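Local structure of ribonuclease J (Methanolobus psychrophilus R15, 5HAB) at residues E257-S269 / G334-Q346. The protein is an archaeal exoribonuclease of the beta-CASP metallo-beta-lactamase family that binds RNA and probably degrades single-stranded RNA from the 5' end. The protein carries 1 engineered substitution. Sequence-based numbering, arbitrary orientation.
Sequences ESAVGMIVTTFAS and GKDKYLPVMTGHQ. With nucleotides of chain D.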
loop_
_atom_site.group_PDB
_atom_site.type_symbol
_atom_site.label_atom_id
_atom_site.label_comp_id
_atom_site.label_asym_id
_atom_site.label_seq_id
_atom_site.Cartn_x
_atom_site.Cartn_y
_atom_site.Cartn_z
ATOM N N GLU B 257 -10.873 -32.735 -2.362
ATOM C CA GLU B 257 -11.052 -32.761 -3.807
ATOM C C GLU B 257 -9.784 -33.378 -4.391
ATOM O O GLU B 257 -9.075 -32.768 -5.190
ATOM C CB GLU B 257 -11.311 -31.353 -4.350
ATOM C CG GLU B 257 -11.921 -31.304 -5.742
ATOM C CD GLU B 257 -12.293 -29.888 -6.160
ATOM O OE1 GLU B 257 -12.596 -29.679 -7.355
ATOM O OE2 GLU B 257 -12.258 -28.978 -5.301
ATOM N N SER B 258 -9.514 -34.609 -3.971
ATOM C CA SER B 258 -8.201 -35.228 -4.102
ATOM C C SER B 258 -7.817 -35.615 -5.527
ATOM O O SER B 258 -6.656 -35.495 -5.909
ATOM C CB SER B 258 -8.128 -36.464 -3.205
ATOM O OG SER B 258 -6.961 -37.212 -3.481
ATOM N N ALA B 259 -8.778 -36.096 -6.307
ATOM C CA ALA B 259 -8.482 -36.569 -7.657
ATOM C C ALA B 259 -8.732 -35.488 -8.702
ATOM O O ALA B 259 -9.419 -35.723 -9.696
ATOM C CB ALA B 259 -9.306 -37.806 -7.975
ATOM N N VAL B 260 -8.167 -34.308 -8.479
ATOM C CA VAL B 260 -8.500 -33.149 -9.296
ATOM C C VAL B 260 -7.458 -32.897 -10.384
ATOM O O VAL B 260 -7.791 -32.439 -11.477
ATOM C CB VAL B 260 -8.684 -31.897 -8.421
ATOM C CG1 VAL B 260 -7.393 -31.545 -7.695
ATOM C CG2 VAL B 260 -9.170 -30.736 -9.261
ATOM N N GLY B 261 -6.197 -33.198 -10.094
ATOM C CA GLY B 261 -5.121 -32.823 -10.991
ATOM C C GLY B 261 -4.426 -31.563 -10.510
ATOM O O GLY B 261 -5.008 -30.473 -10.506
ATOM N N MET B 262 -3.172 -31.717 -10.101
ATOM C CA MET B 262 -2.429 -30.627 -9.493
ATOM C C MET B 262 -1.079 -30.401 -10.172
ATOM O O MET B 262 -0.347 -31.348 -10.455
ATOM C CB MET B 262 -2.228 -30.906 -8.001
ATOM C CG MET B 262 -3.526 -31.133 -7.236
ATOM S SD MET B 262 -3.263 -31.618 -5.520
ATOM C CE MET B 262 -2.361 -33.143 -5.739
ATOM N N ILE B 263 -0.763 -29.135 -10.425
ATOM C CA ILE B 263 0.526 -28.742 -10.981
ATOM C C ILE B 263 1.283 -27.951 -9.927
ATOM O O ILE B 263 0.724 -27.033 -9.334
ATOM C CB ILE B 263 0.356 -27.903 -12.259
ATOM C CG1 ILE B 263 -0.237 -28.745 -13.387
ATOM C CG2 ILE B 263 1.689 -27.293 -12.679
ATOM C CD1 ILE B 263 -0.517 -27.951 -14.639
ATOM N N VAL B 264 2.546 -28.290 -9.687
ATOM C CA VAL B 264 3.359 -27.492 -8.772
ATOM C C VAL B 264 4.463 -26.773 -9.544
ATOM O O VAL B 264 5.084 -27.353 -10.434
ATOM C CB VAL B 264 3.954 -28.354 -7.648
ATOM C CG1 VAL B 264 4.643 -27.475 -6.610
ATOM C CG2 VAL B 264 2.873 -29.201 -7.001
ATOM N N THR B 265 4.702 -25.510 -9.207
ATOM C CA THR B 265 5.796 -24.762 -9.818
ATOM C C THR B 265 6.642 -24.055 -8.757
ATOM O O THR B 265 6.120 -23.539 -7.768
ATOM C CB THR B 265 5.280 -23.734 -10.838
ATOM O OG1 THR B 265 6.388 -23.023 -11.408
ATOM C CG2 THR B 265 4.321 -22.745 -10.180
ATOM N N THR B 266 7.954 -24.047 -8.969
ATOM C CA THR B 266 8.885 -23.460 -8.011
ATOM C C THR B 266 10.244 -23.182 -8.655
ATOM O O THR B 266 10.447 -23.442 -9.845
ATOM C CB THR B 266 9.083 -24.381 -6.788
ATOM O OG1 THR B 266 9.941 -23.745 -5.832
ATOM C CG2 THR B 266 9.703 -25.702 -7.211
ATOM N N PHE B 267 11.165 -22.636 -7.864
ATOM C CA PHE B 267 12.524 -22.372 -8.324
ATOM C C PHE B 267 13.228 -23.685 -8.634
ATOM O O PHE B 267 13.336 -24.548 -7.765
ATOM C CB PHE B 267 13.322 -21.605 -7.265
ATOM C CG PHE B 267 12.639 -20.369 -6.753
ATOM C CD1 PHE B 267 12.652 -19.200 -7.491
ATOM C CD2 PHE B 267 11.988 -20.376 -5.530
ATOM C CE1 PHE B 267 12.032 -18.057 -7.021
ATOM C CE2 PHE B 267 11.362 -19.235 -5.055
ATOM C CZ PHE B 267 11.384 -18.074 -5.804
ATOM N N ALA B 268 13.726 -23.830 -9.855
ATOM C CA ALA B 268 14.468 -25.034 -10.217
ATOM C C ALA B 268 15.694 -25.198 -9.319
ATOM O O ALA B 268 16.123 -26.315 -9.039
ATOM C CB ALA B 268 14.877 -24.989 -11.677
ATOM N N SER B 269 16.231 -24.078 -8.844
ATOM C CA SER B 269 17.416 -24.094 -7.989
ATOM C C SER B 269 17.101 -24.354 -6.517
ATOM O O SER B 269 18.016 -24.559 -5.720
ATOM C CB SER B 269 18.178 -22.770 -8.115
ATOM O OG SER B 269 17.342 -21.667 -7.808
ATOM N N GLY B 334 -4.990 -39.643 -16.862
ATOM C CA GLY B 334 -5.597 -39.117 -15.656
ATOM C C GLY B 334 -4.656 -38.190 -14.912
ATOM O O GLY B 334 -3.655 -38.630 -14.343
ATOM N N LYS B 335 -4.985 -36.901 -14.916
ATOM C CA LYS B 335 -4.196 -35.894 -14.218
ATOM C C LYS B 335 -4.063 -36.214 -12.736
ATOM O O LYS B 335 -3.091 -35.820 -12.090
ATOM C CB LYS B 335 -4.831 -34.516 -14.394
ATOM C CG LYS B 335 -4.939 -34.075 -15.833
ATOM C CD LYS B 335 -5.351 -32.622 -15.933
ATOM C CE LYS B 335 -6.854 -32.454 -15.892
ATOM N NZ LYS B 335 -7.242 -31.146 -16.485
ATOM N N ASP B 336 -5.041 -36.948 -12.210
ATOM C CA ASP B 336 -5.060 -37.341 -10.806
ATOM C C ASP B 336 -3.964 -38.346 -10.453
ATOM O O ASP B 336 -3.774 -38.679 -9.284
ATOM C CB ASP B 336 -6.425 -37.931 -10.445
ATOM C CG ASP B 336 -6.741 -39.190 -11.232
ATOM O OD1 ASP B 336 -6.700 -40.287 -10.636
ATOM O OD2 ASP B 336 -7.006 -39.084 -12.449
ATOM N N LYS B 337 -3.249 -38.831 -11.463
ATOM C CA LYS B 337 -2.241 -39.862 -11.247
ATOM C C LYS B 337 -0.829 -39.281 -11.298
ATOM O O LYS B 337 0.152 -39.999 -11.107
ATOM C CB LYS B 337 -2.384 -40.974 -12.291
ATOM C CG LYS B 337 -3.600 -41.871 -12.099
ATOM C CD LYS B 337 -3.665 -42.946 -13.180
ATOM C CE LYS B 337 -4.990 -43.698 -13.151
ATOM N NZ LYS B 337 -6.121 -42.866 -13.660
ATOM N N TYR B 338 -0.733 -37.977 -11.537
ATOM C CA TYR B 338 0.568 -37.337 -11.694
ATOM C C TYR B 338 0.712 -36.049 -10.891
ATOM O O TYR B 338 -0.268 -35.360 -10.602
ATOM C CB TYR B 338 0.833 -37.045 -13.172
ATOM C CG TYR B 338 0.971 -38.295 -14.001
ATOM C CD1 TYR B 338 2.170 -38.993 -14.044
ATOM C CD2 TYR B 338 -0.104 -38.790 -14.727
ATOM C CE1 TYR B 338 2.298 -40.143 -14.794
ATOM C CE2 TYR B 338 0.015 -39.937 -15.484
ATOM C CZ TYR B 338 1.217 -40.611 -15.514
ATOM O OH TYR B 338 1.334 -41.755 -16.262
ATOM N N LEU B 339 1.951 -35.745 -10.519
ATOM C CA LEU B 339 2.279 -34.442 -9.966
ATOM C C LEU B 339 3.368 -33.781 -10.796
ATOM O O LEU B 339 4.553 -33.923 -10.492
ATOM C CB LEU B 339 2.739 -34.550 -8.515
ATOM C CG LEU B 339 2.884 -33.154 -7.904
ATOM C CD1 LEU B 339 1.526 -32.460 -7.866
ATOM C CD2 LEU B 339 3.552 -33.183 -6.536
ATOM N N PRO B 340 2.974 -33.074 -11.863
ATOM C CA PRO B 340 3.943 -32.305 -12.651
ATOM C C PRO B 340 4.616 -31.218 -11.815
ATOM O O PRO B 340 3.941 -30.320 -11.295
ATOM C CB PRO B 340 3.088 -31.686 -13.764
ATOM C CG PRO B 340 1.867 -32.537 -13.837
ATOM C CD PRO B 340 1.618 -33.005 -12.432
ATOM N N VAL B 341 5.936 -31.312 -11.688
ATOM C CA VAL B 341 6.730 -30.295 -11.015
ATOM C C VAL B 341 7.494 -29.522 -12.078
ATOM O O VAL B 341 8.475 -30.019 -12.628
ATOM C CB VAL B 341 7.693 -30.916 -9.997
ATOM C CG1 VAL B 341 8.384 -29.833 -9.183
ATOM C CG2 VAL B 341 6.963 -31.896 -9.105
ATOM N N MET B 342 7.055 -28.301 -12.361
ATOM C CA MET B 342 7.508 -27.617 -13.562
ATOM C C MET B 342 7.974 -26.190 -13.285
ATOM O O MET B 342 7.727 -25.638 -12.214
ATOM C CB MET B 342 6.388 -27.617 -14.599
ATOM C CG MET B 342 5.240 -26.687 -14.266
ATOM S SD MET B 342 4.002 -26.700 -15.570
ATOM C CE MET B 342 3.689 -28.464 -15.677
ATOM N N THR B 343 8.682 -25.612 -14.249
ATOM C CA THR B 343 9.193 -24.252 -14.124
ATOM C C THR B 343 8.170 -23.243 -14.626
ATOM O O THR B 343 7.232 -23.604 -15.336
ATOM C CB THR B 343 10.517 -24.077 -14.878
ATOM O OG1 THR B 343 10.317 -24.348 -16.270
ATOM C CG2 THR B 343 11.553 -25.040 -14.327
ATOM N N GLY B 344 8.352 -21.978 -14.252
ATOM C CA GLY B 344 7.508 -20.910 -14.759
ATOM C C GLY B 344 6.690 -20.141 -13.737
ATOM O O GLY B 344 5.684 -19.517 -14.081
ATOM N N HIS B 345 7.139 -20.153 -12.486
ATOM C CA HIS B 345 6.410 -19.511 -11.394
ATOM C C HIS B 345 6.347 -17.988 -11.522
ATOM O O HIS B 345 5.499 -17.353 -10.905
ATOM C CB HIS B 345 7.043 -19.878 -10.054
ATOM C CG HIS B 345 8.516 -19.628 -10.001
ATOM N ND1 HIS B 345 9.049 -18.397 -9.688
ATOM C CD2 HIS B 345 9.568 -20.446 -10.234
ATOM C CE1 HIS B 345 10.367 -18.468 -9.728
ATOM N NE2 HIS B 345 10.708 -19.702 -10.052
ATOM N N GLN B 346 7.239 -17.402 -12.312
ATOM C CA GLN B 346 7.204 -15.957 -12.529
ATOM C C GLN B 346 6.556 -15.622 -13.865
ATOM O O GLN B 346 6.621 -14.483 -14.334
ATOM C CB GLN B 346 8.611 -15.360 -12.454
ATOM C CG GLN B 346 9.252 -15.513 -11.094
ATOM C CD GLN B 346 8.390 -14.930 -9.989
ATOM O OE1 GLN B 346 7.842 -13.836 -10.127
ATOM N NE2 GLN B 346 8.262 -15.662 -8.885
ATOM P P A D 2 17.318 -14.274 -5.383
ATOM O OP1 A D 2 17.908 -14.378 -4.022
ATOM O OP2 A D 2 18.179 -13.920 -6.539
ATOM O "O5'" A D 2 16.586 -15.658 -5.689
ATOM C "C5'" A D 2 16.863 -16.380 -6.881
ATOM C "C4'" A D 2 15.615 -16.636 -7.690
ATOM O "O4'" A D 2 14.710 -15.509 -7.574
ATOM C "C3'" A D 2 15.828 -16.803 -9.188
ATOM O "O3'" A D 2 16.220 -18.119 -9.543
ATOM C "C2'" A D 2 14.486 -16.384 -9.777
ATOM O "O2'" A D 2 13.553 -17.453 -9.728
ATOM C "C1'" A D 2 14.040 -15.297 -8.798
ATOM N N9 A D 2 14.347 -13.932 -9.269
ATOM C C8 A D 2 15.162 -13.009 -8.660
ATOM N N7 A D 2 15.233 -11.862 -9.289
ATOM C C5 A D 2 14.395 -12.033 -10.382
ATOM C C6 A D 2 14.040 -11.175 -11.438
ATOM N N6 A D 2 14.506 -9.928 -11.566
ATOM N N1 A D 2 13.182 -11.653 -12.367
ATOM C C2 A D 2 12.719 -12.905 -12.234
ATOM N N3 A D 2 12.978 -13.805 -11.287
ATOM C C4 A D 2 13.830 -13.299 -10.377
ATOM P P A D 4 14.391 -21.171 -13.918
ATOM O OP1 A D 4 13.328 -22.013 -13.306
ATOM O OP2 A D 4 15.794 -21.657 -13.929
ATOM O "O5'" A D 4 13.974 -20.828 -15.418
ATOM C "C5'" A D 4 12.787 -21.363 -15.983
ATOM C "C4'" A D 4 12.429 -20.689 -17.284
ATOM O "O4'" A D 4 13.062 -19.388 -17.374
ATOM C "C3'" A D 4 12.874 -21.402 -18.551
ATOM O "O3'" A D 4 12.019 -22.484 -18.888
ATOM C "C2'" A D 4 12.880 -20.272 -19.579
ATOM O "O2'" A D 4 11.567 -20.014 -20.059
ATOM C "C1'" A D 4 13.330 -19.079 -18.726
ATOM N N9 A D 4 14.767 -18.768 -18.878
ATOM C C8 A D 4 15.813 -19.149 -18.071
ATOM N N7 A D 4 16.982 -18.703 -18.469
ATOM C C5 A D 4 16.690 -17.976 -19.615
ATOM C C6 A D 4 17.497 -17.248 -20.511
ATOM N N6 A D 4 18.822 -17.129 -20.391
ATOM N N1 A D 4 16.889 -16.638 -21.555
ATOM C C2 A D 4 15.561 -16.755 -21.680
ATOM N N3 A D 4 14.698 -17.408 -20.905
ATOM C C4 A D 4 15.331 -18.006 -19.878
ATOM P P A D 3 17.719 -18.418 -10.038
ATOM O OP1 A D 3 17.867 -19.887 -10.208
ATOM O OP2 A D 3 18.657 -17.690 -9.150
ATOM O "O5'" A D 3 17.789 -17.731 -11.476
ATOM C "C5'" A D 3 17.174 -18.332 -12.609
ATOM C "C4'" A D 3 15.777 -17.807 -12.831
ATOM O "O4'" A D 3 15.815 -16.483 -13.422
ATOM C "C3'" A D 3 14.905 -18.608 -13.782
ATOM O "O3'" A D 3 14.343 -19.753 -13.168
ATOM C "C2'" A D 3 13.863 -17.586 -14.226
ATOM O "O2'" A D 3 12.846 -17.449 -13.244
ATOM C "C1'" A D 3 14.687 -16.295 -14.252
ATOM N N9 A D 3 15.124 -15.920 -15.613
ATOM C C8 A D 3 16.311 -16.180 -16.254
ATOM N N7 A D 3 16.371 -15.689 -17.472
ATOM C C5 A D 3 15.141 -15.064 -17.644
ATOM C C6 A D 3 14.570 -14.350 -18.718
ATOM N N6 A D 3 15.188 -14.132 -19.882
ATOM N N1 A D 3 13.321 -13.858 -18.554
ATOM C C2 A D 3 12.693 -14.070 -17.391
ATOM N N3 A D 3 13.122 -14.720 -16.313
ATOM C C4 A D 3 14.366 -15.199 -16.506
#
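V264 sits between two backbone hydrogen bonds to the strand 338-342: its N donates to P340 O at 2.9 Å, and its O accepts the N-H of M342. Both bonds are nearly straight, the second with an N-H...O angle of 168°; this pair of bonds flanking V341, with the two strand axes 22° apart, marks a parallel ladder. The two strands are central neighbours in the six-stranded parallel sheet of the beta-CASP domain; the strand 370-374 pairs with 262-266 along its other edge. Within the ladder, at the T265-M342 bridge, a side chain adds to the pairing. T265 OG1, set anti to its own N, donates to M342 O at 3.0 Å, lying above the carbonyl plane, while T265 CA-H also points at that oxygen.

Past the strands' C-terminal ends the two segments leave the sheet and come together beside the RNA. The rings of F267 and H345 are inclined at 68°, with centroids 4.4 Å apart, and O2' of nucleotide A2 of chain D lies at the edge of both, 3.0 Å from F267 CD1. The imidazole edge at H345 CD2 faces T266 O, and Q346 NE2 donates to H345 ND1 in the imidazole plane, at 3.0 Å, which helps fix the ring's rotation; the same NE2 also bonds N376 O. A268 CB approaches a phosphate oxygen of A4 of chain D, consistent with these loops lining the RNA path.

Apolar contacts flank the ladder. On the V264 and V341 face, L339 CD1 reaches V264 CG2, and I277 of helix 271-283 packs on all three residues. On the other face, the M342 side chain, bent at chi3, slants across I263, its SD meeting I263 CG2. At the far end G261 CA rests on K335 CB, and the D336 methylene closes the contact, its CB 3.8 Å from A259 CB.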